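Local coordinates for cytochrome P450 268A2 Cyp268A2 (Mycobacterium marinum, PDB 6BLD), which belongs to the cytochrome P450 family of haem proteins and holds a protoporphyrin IX with iron in its core, at residues V298-R303 with L352-S357. Residues are numbered along the deposited sequence; the frame is centred on the assembly and turned at random.
Sequences VEELVR and LDLSRS
E300 on helix 290-305 meets R356 of the loop between helices 336-339 and 375-392 in a buried, two-pronged salt bridge. With R303 one helical turn on, they form the Glu-Arg-Arg network of the P450 fold: E300 and R303 belong to the ExxR motif of the K helix. E300 carries most of the contact. With CG anti to the backbone N (chi1 174°) and the chain bent at chi2 (87°), its carboxylate reaches past the D353 carbonyl to the arginine. R356 approaches side-on and nearly coplanar: its NE meets E300 OE2 at 2.6 Å and its NH2 meets E300 OE1 at 2.8 Å, both on the syn side of the carboxylate. E300 OE1 also takes the backbone N of D353 at 2.9 Å, an almost straight bond arriving from above the carboxylate plane. This ties the charge pair to the start of the type I turn D353-R356, where D353 OD1 accepts from S355 N as an Asx turn. Beside the polar group, E300 CG rests against L352 CD1 (3.7 Å). L301 adds a looser apolar touch, its CD2 lying 4.2 Å from L354 CD2, while F386 of helix 375-392 also packs on L301. V302 touches the haem. R303 turns back on its own helix, its NH2 bonding E300 OE1 at 3.0 Å from above the carboxylate plane, the third donor there after R356 NH2 and D353 N; R303 NE adds weak bonds to both E300 oxygens, the one to OE2 a salt bridge at 2.9 Å. R303 NH2 also bonds the P349 carbonyl, and W341 makes a cation-pi contact with R303. The two guanidinium planes stand 75° apart, and the carboxylate they share probably offsets the repulsion where R303 NH2 comes within 3.4 Å of R356 NH2.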
# COMPACT_ATOMS: atom_id res chain seq x y z
N VAL A 298 4.03 14.31 7.84
CA VAL A 298 3.41 13.03 7.52
C VAL A 298 3.31 12.85 6.01
O VAL A 298 3.57 11.76 5.48
CB VAL A 298 2.03 12.92 8.20
CG1 VAL A 298 1.17 11.86 7.53
CG2 VAL A 298 2.20 12.61 9.68
N GLU A 299 2.96 13.91 5.29
CA GLU A 299 2.82 13.81 3.84
C GLU A 299 4.16 13.49 3.17
O GLU A 299 4.20 12.75 2.18
CB GLU A 299 2.24 15.11 3.27
CG GLU A 299 0.76 15.30 3.55
CD GLU A 299 -0.03 14.02 3.38
OE1 GLU A 299 -0.12 13.50 2.25
OE2 GLU A 299 -0.55 13.52 4.40
N GLU A 300 5.26 14.04 3.70
CA GLU A 300 6.57 13.73 3.14
C GLU A 300 7.05 12.34 3.54
O GLU A 300 7.71 11.67 2.75
CB GLU A 300 7.58 14.80 3.56
CG GLU A 300 9.00 14.50 3.13
CD GLU A 300 9.32 15.00 1.72
OE1 GLU A 300 10.50 15.00 1.34
OE2 GLU A 300 8.37 15.38 1.00
N LEU A 301 6.69 11.89 4.75
CA LEU A 301 7.03 10.52 5.14
C LEU A 301 6.34 9.51 4.25
O LEU A 301 6.89 8.44 3.96
CB LEU A 301 6.66 10.29 6.61
CG LEU A 301 7.57 10.96 7.64
CD1 LEU A 301 7.07 10.68 9.05
CD2 LEU A 301 9.01 10.49 7.48
N VAL A 302 5.11 9.81 3.83
CA VAL A 302 4.41 8.95 2.87
C VAL A 302 5.08 9.02 1.51
O VAL A 302 5.28 7.99 0.85
CB VAL A 302 2.92 9.35 2.80
CG1 VAL A 302 2.26 8.70 1.59
CG2 VAL A 302 2.20 8.98 4.07
N ARG A 303 5.43 10.23 1.07
CA ARG A 303 6.18 10.38 -0.17
C ARG A 303 7.51 9.63 -0.11
O ARG A 303 7.91 8.96 -1.07
CB ARG A 303 6.44 11.87 -0.45
CG ARG A 303 7.29 12.12 -1.69
CD ARG A 303 7.88 13.54 -1.72
NE ARG A 303 9.19 13.60 -1.07
CZ ARG A 303 10.31 13.04 -1.54
NH1 ARG A 303 10.30 12.37 -2.69
NH2 ARG A 303 11.44 13.16 -0.87
N LEU A 352 14.93 14.39 2.23
CA LEU A 352 13.74 14.44 3.07
C LEU A 352 13.49 15.88 3.51
O LEU A 352 14.33 16.50 4.16
CB LEU A 352 13.91 13.54 4.29
CG LEU A 352 12.66 13.30 5.13
CD1 LEU A 352 11.72 12.33 4.44
CD2 LEU A 352 13.03 12.80 6.52
N ASP A 353 12.32 16.41 3.14
CA ASP A 353 11.91 17.77 3.51
C ASP A 353 10.51 17.68 4.11
O ASP A 353 9.51 17.74 3.39
CB ASP A 353 11.96 18.71 2.31
CG ASP A 353 11.62 20.14 2.68
OD1 ASP A 353 11.63 20.47 3.88
OD2 ASP A 353 11.35 20.94 1.76
N LEU A 354 10.45 17.55 5.44
CA LEU A 354 9.18 17.48 6.15
C LEU A 354 8.39 18.78 6.08
O LEU A 354 7.23 18.80 6.52
CB LEU A 354 9.43 17.10 7.62
CG LEU A 354 10.26 15.83 7.86
CD1 LEU A 354 10.43 15.57 9.35
CD2 LEU A 354 9.62 14.63 7.17
N SER A 355 8.98 19.85 5.56
CA SER A 355 8.29 21.11 5.36
C SER A 355 7.77 21.28 3.94
O SER A 355 7.25 22.35 3.61
CB SER A 355 9.22 22.28 5.70
OG SER A 355 10.14 22.52 4.65
N ARG A 356 7.90 20.26 3.10
CA ARG A 356 7.57 20.39 1.68
C ARG A 356 6.12 20.80 1.50
O ARG A 356 5.20 20.09 1.93
CB ARG A 356 7.85 19.07 0.95
CG ARG A 356 7.83 19.20 -0.56
CD ARG A 356 7.93 17.85 -1.24
NE ARG A 356 9.10 17.10 -0.81
CZ ARG A 356 10.32 17.28 -1.30
NH1 ARG A 356 10.54 18.19 -2.23
NH2 ARG A 356 11.34 16.55 -0.85
N SER A 357 5.91 21.96 0.88
CA SER A 357 4.58 22.47 0.59
C SER A 357 4.63 23.29 -0.70
O SER A 357 5.38 24.27 -0.77
CB SER A 357 4.05 23.31 1.75
OG SER A 357 2.65 23.49 1.65